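Local coordinates for protein pngf-ii (PDB 4R4X) that probably acts as a peptide:N-glycosidase, a hydrolase that releases N-linked glycans from glycoproteins, at residues Pro189-Glu194 with Ile346-Gly351; Glu298-Phe303 with Thr326-Asp331. All blocks are in the same frame, centred on the assembly; numbering follows the deposited sequence.

Interaction 1 of 2, residues Pro189-Glu194 with Ile346-Gly351; sequences PVFENE and IGAFIG
The ring of Phe191 meets the backbone of 346-351 with its CE2 and CZ corner, while one of its faces is covered from within its own strand: Val190 CG1 stands 3.7 Å above the Phe191 ring plane, over its centre. At the ring edge, close to the plane, lies the carbonyl carbon of Gly347, and Ile346 O and Ala348 N approach obliquely. Phe191 CE2 is 4.2 Å from Ala348 N and also 4.2 Å from Ala348 CB; Phe191 CZ is 4.1 Å from Ile346 O. With Phe191 CG anti to its own carbonyl carbon (chi1 -58°), the ring starts out toward 346-348. A second point of packing joins Val190 CG1 to Ile346 CG2 at 3.9 Å, so that one methyl of Val190 serves both the aromatic face and the isoleucine branch.

Two consecutive residues can point across the gap because Val190 and Phe191 form a classic beta bulge opposite Leu362, with Val190 psi at -66°, well away from extended strand values. The contact is made by van der Waals packing, partly of apolar side chains and partly of a ring against main-chain atoms, burying 162 Å² in total. The segment axes come within 8.5 Å at a crossing angle of -35°, the geometry of two sheets packed face to face in a beta sandwich.

All five touching residues are buried. Strand 186-196 is an outermost strand of the four-stranded sheet and pairs with strand 358-367, whose Leu362 and Ile360 touch Phe191 and Ala348 respectively. In the opposing nine-stranded sheet, strand 343-350 lies between 216-222 and 248-253; Ile217 of the former packs on Phe191, and Val221 on Ile346.

Interaction 2 of 2, residues Glu298-Phe303 with Thr326-Asp331; sequences ELMRFF and TPYRQD
Tyr328 reaches from strand 326-331 of the four-stranded sheet to strand 297-303 of the nine-stranded one and donates its hydroxyl hydrogen to a main-chain carbonyl: Tyr328 OH lies 2.9 Å from Phe303 O, a polar link in an otherwise largely apolar interface. The hydroxyl sits above the carbonyl plane, 47° out of it, whereas Phe303 O lies at the edge of the tyrosine ring, near its plane. The axes of 300-303 and 326-331 approach to 8.3 Å, evidence of sheets packed face to face.

One face of the same ring is taken by Phe302. Its CB is 4.0 Å from the Tyr328 ring centroid, a CH-pi contact over the face, and its CD2 stands above the ring nearer the rim. The two aromatic rings form an edge-to-face pair, the Phe302 edge toward the Tyr328 face, with centroids 4.8 Å apart and planes at 50°. With Phe302 CG between backbone N and carbonyl carbon (chi1 67°), both CB and CD2 can lie against that face.

Met300, a selenomethionine, is modelled in two conformers; in one alone, and so less certainly, its SE makes an oblique Met-aromatic contact, 5.2 Å from the Tyr328 ring centroid. The Gln330 side chain runs past Met300 in the opposite direction.

Arg301 points away from 326-331 and grips Glu298 side-on through NE and NH2. Charge is thus paired outside the interface, while within it the hydroxyl bond and ring contacts together limit how Tyr328 can turn, and the carbonyl of the buried Phe303 gains a side-chain donor.

In the fold
Both contacts join the same two antiparallel sheets, one of four strands and one of nine, inside the N-terminal domain of the peptide-N-glycosidase F family. Their centres lie about 12 Å apart. In the four-stranded sheet, interactions 1 and 2 use the outermost strands, 186-196 and 326-331, with 358-367 and 231-240 between them; in the larger sheet, strands 343-350 and 297-303 are separated by 248-253. Along the chain, interaction 2 is nested within the loop that interaction 1 closes. The two meet directly where Ile346 CD1 packs 3.9 Å from Leu299 CD1, and Ile350 touches Phe302. They therefore belong to one continuous sandwich core, sampled at both margins of its smaller sheet.

Interaction 1 of 2, residues Pro189-Glu194 with Ile346-Gly351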
ATOM      1  N   PRO A 189      -0.582   2.302 -11.160  1.00 15.39           N
ATOM      2  CA  PRO A 189       0.204   1.187 -11.681  1.00 15.70           C
ATOM      3  C   PRO A 189       1.553   1.662 -12.175  1.00 15.60           C
ATOM      4  O   PRO A 189       1.644   2.743 -12.781  1.00 15.09           O
ATOM      5  CB  PRO A 189      -0.645   0.644 -12.849  1.00 16.66           C
ATOM      6  CG  PRO A 189      -1.863   1.498 -12.937  1.00 17.05           C
ATOM      7  CD  PRO A 189      -1.662   2.708 -12.079  1.00 16.38           C
ATOM      8  N   VAL A 190       2.595   0.886 -11.899  1.00 15.01           N
ATOM      9  CA  VAL A 190       3.922   1.196 -12.400  1.00 14.96           C
ATOM     10  C   VAL A 190       4.446   0.053 -13.262  1.00 15.32           C
ATOM     11  O   VAL A 190       4.641   0.249 -14.457  1.00 14.97           O
ATOM     12  CB  VAL A 190       4.912   1.508 -11.255  1.00 15.47           C
ATOM     13  CG1 VAL A 190       6.243   1.963 -11.818  1.00 16.20           C
ATOM     14  CG2 VAL A 190       4.342   2.576 -10.348  1.00 16.07           C
ATOM     15  N   PHE A 191       4.683  -1.120 -12.660  1.00 15.14           N
ATOM     16  CA  PHE A 191       5.206  -2.293 -13.397  1.00 15.09           C
ATOM     17  C   PHE A 191       4.335  -3.506 -13.163  1.00 16.50           C
ATOM     18  O   PHE A 191       3.795  -3.708 -12.060  1.00 14.59           O
ATOM     19  CB  PHE A 191       6.662  -2.648 -13.029  1.00 14.91           C
ATOM     20  CG  PHE A 191       7.654  -1.540 -13.253  1.00 14.81           C
ATOM     21  CD1 PHE A 191       7.835  -0.971 -14.500  1.00 14.86           C
ATOM     22  CD2 PHE A 191       8.448  -1.089 -12.208  1.00 14.84           C
ATOM     23  CE1 PHE A 191       8.752   0.039 -14.694  1.00 14.41           C
ATOM     24  CE2 PHE A 191       9.340  -0.058 -12.385  1.00 15.01           C
ATOM     25  CZ  PHE A 191       9.508   0.505 -13.641  1.00 15.14           C
ATOM     26  N   GLU A 192       4.190  -4.325 -14.203  1.00 17.68           N
ATOM     27  CA  GLU A 192       3.476  -5.591 -14.100  1.00 19.59           C
ATOM     28  C   GLU A 192       4.282  -6.704 -14.765  1.00 18.89           C
ATOM     29  O   GLU A 192       4.598  -6.611 -15.946  1.00 16.86           O
ATOM     30  CB  GLU A 192       2.097  -5.487 -14.762  1.00 24.08           C
ATOM     31  CG  GLU A 192       1.272  -6.750 -14.588  1.00 27.91           C
ATOM     32  CD  GLU A 192      -0.215  -6.538 -14.868  1.00 33.97           C
ATOM     33  OE1 GLU A 192      -1.038  -7.277 -14.271  1.00 37.77           O
ATOM     34  OE2 GLU A 192      -0.563  -5.624 -15.655  1.00 36.72           O
ATOM     35  N   ASN A 193       4.638  -7.718 -13.978  1.00 18.28           N
ATOM     36  CA  ASN A 193       5.465  -8.823 -14.409  1.00 18.89           C
ATOM     37  C   ASN A 193       6.656  -8.399 -15.282  1.00 17.82           C
ATOM     38  O   ASN A 193       6.841  -8.928 -16.357  1.00 17.85           O
ATOM     39  CB  ASN A 193       4.591  -9.854 -15.146  1.00 21.25           C
ATOM     40  CG  ASN A 193       3.430 -10.355 -14.280  1.00 23.53           C
ATOM     41  OD1 ASN A 193       3.577 -10.563 -13.070  1.00 26.18           O
ATOM     42  ND2 ASN A 193       2.272 -10.534 -14.892  1.00 25.25           N
ATOM     43  N   GLU A 194       7.460  -7.467 -14.786  1.00 17.01           N
ATOM     44  CA  GLU A 194       8.634  -6.961 -15.502  1.00 17.56           C
ATOM     45  C   GLU A 194       9.893  -7.681 -15.088  1.00 16.23           C
ATOM     46  O   GLU A 194      10.208  -7.766 -13.909  1.00 15.31           O
ATOM     47  CB  GLU A 194       8.891  -5.474 -15.220  1.00 19.04           C
ATOM     48  CG  GLU A 194       8.160  -4.470 -16.078  1.00 21.33           C
ATOM     49  CD  GLU A 194       8.157  -4.749 -17.573  1.00 21.96           C
ATOM     50  OE1 GLU A 194       7.035  -4.687 -18.135  1.00 23.24           O
ATOM     51  OE2 GLU A 194       9.228  -5.002 -18.173  1.00 21.80           O
ATOM     52  N   ILE A 346      10.210   7.059 -11.669  1.00 16.62           N
ATOM     53  CA  ILE A 346      10.160   6.002 -10.650  1.00 16.17           C
ATOM     54  C   ILE A 346      10.751   4.702 -11.205  1.00 15.77           C
ATOM     55  O   ILE A 346      10.496   4.318 -12.358  1.00 15.57           O
ATOM     56  CB  ILE A 346       8.736   5.796 -10.081  1.00 16.34           C
ATOM     57  CG1 ILE A 346       8.691   4.628  -9.070  1.00 16.62           C
ATOM     58  CG2 ILE A 346       7.721   5.537 -11.189  1.00 17.30           C
ATOM     59  CD1 ILE A 346       7.480   4.669  -8.165  1.00 16.59           C
ATOM     60  N   GLY A 347      11.581   4.050 -10.394  1.00 14.07           N
ATOM     61  CA  GLY A 347      12.296   2.869 -10.854  1.00 14.21           C
ATOM     62  C   GLY A 347      12.435   1.775  -9.833  1.00 13.33           C
ATOM     63  O   GLY A 347      12.129   1.939  -8.653  1.00 11.78           O
ATOM     64  N   ALA A 348      12.882   0.629 -10.321  1.00 13.47           N
ATOM     65  CA  ALA A 348      13.185  -0.482  -9.450  1.00 13.34           C
ATOM     66  C   ALA A 348      14.544  -1.016  -9.864  1.00 13.13           C
ATOM     67  O   ALA A 348      14.878  -1.012 -11.047  1.00 13.88           O
ATOM     68  CB  ALA A 348      12.117  -1.542  -9.576  1.00 13.24           C
ATOM     69  N   PHE A 349      15.334  -1.414  -8.872  1.00 12.76           N
ATOM     70  CA  PHE A 349      16.671  -1.962  -9.058  1.00 13.16           C
ATOM     71  C   PHE A 349      16.752  -3.271  -8.303  1.00 12.95           C
ATOM     72  O   PHE A 349      16.317  -3.348  -7.157  1.00 12.43           O
ATOM     73  CB  PHE A 349      17.724  -0.985  -8.506  1.00 13.21           C
ATOM     74  CG  PHE A 349      19.080  -1.586  -8.228  1.00 14.14           C
ATOM     75  CD1 PHE A 349      19.946  -1.932  -9.257  1.00 14.47           C
ATOM     76  CD2 PHE A 349      19.523  -1.749  -6.919  1.00 14.88           C
ATOM     77  CE1 PHE A 349      21.200  -2.462  -8.982  1.00 14.72           C
ATOM     78  CE2 PHE A 349      20.785  -2.255  -6.635  1.00 14.67           C
ATOM     79  CZ  PHE A 349      21.629  -2.611  -7.664  1.00 14.71           C
ATOM     80  N   ILE A 350      17.278  -4.301  -8.956  1.00 13.55           N
ATOM     81  CA  ILE A 350      17.764  -5.495  -8.255  1.00 13.65           C
ATOM     82  C   ILE A 350      19.143  -5.833  -8.837  1.00 14.01           C
ATOM     83  O   ILE A 350      19.262  -6.238  -9.997  1.00 14.20           O
ATOM     84  CB  ILE A 350      16.809  -6.700  -8.383  1.00 13.74           C
ATOM     85  CG1 ILE A 350      15.423  -6.357  -7.820  1.00 13.84           C
ATOM     86  CG2 ILE A 350      17.408  -7.893  -7.634  1.00 14.11           C
ATOM     87  CD1 ILE A 350      14.353  -7.398  -8.085  1.00 14.34           C
ATOM     88  N   GLY A 351      20.186  -5.638  -8.036  1.00 15.42           N
ATOM     89  CA  GLY A 351      21.534  -5.903  -8.474  1.00 16.38           C
ATOM     90  C   GLY A 351      21.732  -7.399  -8.617  1.00 17.29           C
ATOM     91  O   GLY A 351      21.716  -8.111  -7.625  1.00 18.45           O
TER

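Interaction 2 of 2, residues Glu298-Phe303 with Thr326-Asp331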
ATOM      1  N   GLU A 298      15.229   6.712  -2.055  1.00 13.52           N
ATOM      2  CA  GLU A 298      14.744   5.327  -1.894  1.00 13.92           C
ATOM      3  C   GLU A 298      13.339   5.312  -1.311  1.00 13.16           C
ATOM      4  O   GLU A 298      13.140   5.666  -0.132  1.00 12.91           O
ATOM      5  CB  GLU A 298      15.654   4.545  -0.943  1.00 15.07           C
ATOM      6  CG  GLU A 298      17.074   4.508  -1.370  1.00 16.79           C
ATOM      7  CD  GLU A 298      17.972   3.756  -0.413  1.00 18.33           C
ATOM      8  OE1 GLU A 298      17.898   3.989   0.814  1.00 19.73           O
ATOM      9  OE2 GLU A 298      18.767   2.932  -0.898  1.00 21.34           O
ATOM     10  N   LEU A 299      12.336   4.952  -2.106  1.00 12.75           N
ATOM     11  CA  LEU A 299      10.995   4.747  -1.525  1.00 12.47           C
ATOM     12  C   LEU A 299      10.996   3.555  -0.568  1.00 13.69           C
ATOM     13  O   LEU A 299      10.386   3.620   0.492  1.00 14.57           O
ATOM     14  CB  LEU A 299       9.936   4.503  -2.601  1.00 12.47           C
ATOM     15  CG  LEU A 299       9.705   5.591  -3.644  1.00 12.17           C
ATOM     16  CD1 LEU A 299       8.440   5.248  -4.445  1.00 12.64           C
ATOM     17  CD2 LEU A 299       9.557   6.965  -2.967  1.00 12.57           C
HETATM   18  N   MSE A 300      11.693   2.489  -0.950  1.00 14.44           N
HETATM   19  CA  MSE A 300      11.683   1.205  -0.220  0.50 15.37           C
HETATM   20  C   MSE A 300      12.976   0.497  -0.518  1.00 14.44           C
HETATM   21  O   MSE A 300      13.292   0.261  -1.675  1.00 14.76           O
HETATM   22  CB  MSE A 300      10.512   0.312  -0.685  0.50 17.05           C
HETATM   23  CG  MSE A 300      10.513  -1.097  -0.072  0.50 19.08           C
HETATM   24 SE   MSE A 300       9.684  -2.449  -1.262  0.50 23.18          SE
HETATM   25  CE  MSE A 300       8.167  -1.399  -1.945  0.50 21.84           C
ATOM     26  N   ARG A 301      13.747   0.158   0.524  1.00 13.47           N
ATOM     27  CA  ARG A 301      14.927  -0.674   0.400  1.00 14.14           C
ATOM     28  C   ARG A 301      14.513  -2.081   0.809  1.00 13.79           C
ATOM     29  O   ARG A 301      13.899  -2.271   1.877  1.00 14.05           O
ATOM     30  CB  ARG A 301      16.067  -0.153   1.295  1.00 15.39           C
ATOM     31  CG  ARG A 301      17.274  -1.087   1.434  1.00 16.92           C
ATOM     32  CD  ARG A 301      18.525  -0.671   0.684  1.00 16.52           C
ATOM     33  NE  ARG A 301      18.932   0.715   0.925  1.00 16.31           N
ATOM     34  CZ  ARG A 301      19.755   1.174   1.874  1.00 15.86           C
ATOM     35  NH1 ARG A 301      20.316   0.377   2.774  1.00 15.71           N
ATOM     36  NH2 ARG A 301      19.989   2.487   1.946  1.00 14.96           N
ATOM     37  N   PHE A 302      14.796  -3.059  -0.058  1.00 13.22           N
ATOM     38  CA  PHE A 302      14.381  -4.432   0.180  1.00 12.60           C
ATOM     39  C   PHE A 302      15.477  -5.384  -0.265  1.00 12.68           C
ATOM     40  O   PHE A 302      16.387  -5.018  -1.026  1.00 12.88           O
ATOM     41  CB  PHE A 302      13.039  -4.772  -0.517  1.00 12.30           C
ATOM     42  CG  PHE A 302      13.103  -4.788  -2.029  1.00 12.76           C
ATOM     43  CD1 PHE A 302      13.003  -3.602  -2.765  1.00 12.92           C
ATOM     44  CD2 PHE A 302      13.240  -5.990  -2.730  1.00 12.63           C
ATOM     45  CE1 PHE A 302      13.072  -3.615  -4.154  1.00 13.55           C
ATOM     46  CE2 PHE A 302      13.313  -6.007  -4.124  1.00 13.50           C
ATOM     47  CZ  PHE A 302      13.225  -4.823  -4.841  1.00 12.91           C
ATOM     48  N   PHE A 303      15.395  -6.616   0.226  1.00 11.70           N
ATOM     49  CA  PHE A 303      16.342  -7.633  -0.174  1.00 11.13           C
ATOM     50  C   PHE A 303      15.579  -8.827  -0.669  1.00 10.73           C
ATOM     51  O   PHE A 303      14.653  -9.269  -0.007  1.00 11.18           O
ATOM     52  CB  PHE A 303      17.259  -7.952   0.990  1.00 11.23           C
ATOM     53  CG  PHE A 303      18.150  -6.803   1.327  1.00 11.35           C
ATOM     54  CD1 PHE A 303      17.686  -5.772   2.120  1.00 11.40           C
ATOM     55  CD2 PHE A 303      19.382  -6.684   0.717  1.00 11.60           C
ATOM     56  CE1 PHE A 303      18.457  -4.640   2.350  1.00 11.87           C
ATOM     57  CE2 PHE A 303      20.185  -5.574   0.969  1.00 12.60           C
ATOM     58  CZ  PHE A 303      19.711  -4.535   1.767  1.00 11.76           C
ATOM     59  N   THR A 326       7.407 -12.980  -3.143  1.00 13.00           N
ATOM     60  CA  THR A 326       7.669 -12.150  -1.994  1.00 12.71           C
ATOM     61  C   THR A 326       6.957 -10.836  -2.163  1.00 12.70           C
ATOM     62  O   THR A 326       7.167 -10.172  -3.170  1.00 12.78           O
ATOM     63  CB  THR A 326       9.138 -11.782  -1.834  1.00 12.74           C
ATOM     64  OG1 THR A 326       9.958 -12.872  -2.258  1.00 13.72           O
ATOM     65  CG2 THR A 326       9.415 -11.399  -0.383  1.00 12.41           C
ATOM     66  N   PRO A 327       6.113 -10.464  -1.186  1.00 12.27           N
ATOM     67  CA  PRO A 327       5.500  -9.158  -1.186  1.00 12.32           C
ATOM     68  C   PRO A 327       6.223  -8.202  -0.242  1.00 12.34           C
ATOM     69  O   PRO A 327       6.674  -8.615   0.834  1.00 11.52           O
ATOM     70  CB  PRO A 327       4.121  -9.446  -0.649  1.00 12.39           C
ATOM     71  CG  PRO A 327       4.351 -10.556   0.349  1.00 12.37           C
ATOM     72  CD  PRO A 327       5.567 -11.308  -0.110  1.00 12.11           C
ATOM     73  N   TYR A 328       6.312  -6.947  -0.671  1.00 12.16           N
ATOM     74  CA  TYR A 328       6.889  -5.873   0.114  1.00 12.08           C
ATOM     75  C   TYR A 328       5.989  -4.649  -0.003  1.00 12.36           C
ATOM     76  O   TYR A 328       5.704  -4.187  -1.112  1.00 13.38           O
ATOM     77  CB  TYR A 328       8.267  -5.487  -0.402  1.00 12.50           C
ATOM     78  CG  TYR A 328       9.275  -6.597  -0.640  1.00 12.68           C
ATOM     79  CD1 TYR A 328       9.279  -7.308  -1.832  1.00 12.83           C
ATOM     80  CD2 TYR A 328      10.273  -6.883   0.300  1.00 12.72           C
ATOM     81  CE1 TYR A 328      10.239  -8.276  -2.091  1.00 13.24           C
ATOM     82  CE2 TYR A 328      11.226  -7.867   0.057  1.00 13.21           C
ATOM     83  CZ  TYR A 328      11.200  -8.555  -1.142  1.00 13.26           C
ATOM     84  OH  TYR A 328      12.149  -9.515  -1.432  1.00 14.04           O
ATOM     85  N   ARG A 329       5.570  -4.098   1.123  1.00 11.65           N
ATOM     86  CA  ARG A 329       4.755  -2.902   1.085  1.00 12.21           C
ATOM     87  C   ARG A 329       5.192  -1.953   2.185  1.00 12.20           C
ATOM     88  O   ARG A 329       5.248  -2.330   3.369  1.00 11.18           O
ATOM     89  CB  ARG A 329       3.265  -3.241   1.218  1.00 12.39           C
ATOM     90  CG  ARG A 329       2.320  -2.065   0.921  1.00 12.98           C
ATOM     91  CD  ARG A 329       0.846  -2.467   1.008  1.00 13.61           C
ATOM     92  NE  ARG A 329      -0.070  -1.463   0.434  1.00 14.57           N
ATOM     93  CZ  ARG A 329      -1.384  -1.409   0.656  1.00 15.63           C
ATOM     94  NH1 ARG A 329      -1.975  -2.275   1.476  1.00 15.42           N
ATOM     95  NH2 ARG A 329      -2.134  -0.463   0.073  1.00 15.86           N
ATOM     96  N   GLN A 330       5.470  -0.718   1.783  1.00 12.04           N
ATOM     97  CA  GLN A 330       5.923   0.317   2.700  1.00 13.34           C
ATOM     98  C   GLN A 330       5.028   1.572   2.652  1.00 13.08           C
ATOM     99  O   GLN A 330       4.634   2.046   1.574  1.00 12.88           O
ATOM    100  CB  GLN A 330       7.340   0.731   2.345  1.00 14.71           C
ATOM    101  CG  GLN A 330       7.903   1.784   3.311  1.00 16.52           C
ATOM    102  CD  GLN A 330       9.403   1.814   3.384  1.00 17.87           C
ATOM    103  OE1 GLN A 330      10.048   2.890   3.420  1.00 23.74           O
ATOM    104  NE2 GLN A 330       9.980   0.674   3.417  1.00 17.79           N
ATOM    105  N   ASP A 331       4.735   2.089   3.829  1.00 13.19           N
ATOM    106  CA  ASP A 331       4.059   3.381   4.025  1.00 12.50           C
ATOM    107  C   ASP A 331       5.077   4.461   3.686  1.00 12.80           C
ATOM    108  O   ASP A 331       6.156   4.496   4.261  1.00 13.51           O
ATOM    109  CB  ASP A 331       3.630   3.447   5.473  1.00 12.79           C
ATOM    110  CG  ASP A 331       2.870   4.728   5.847  1.00 12.70           C
ATOM    111  OD1 ASP A 331       2.849   5.713   5.066  1.00 12.57           O
ATOM    112  OD2 ASP A 331       2.315   4.722   6.969  1.00 12.76           O
TER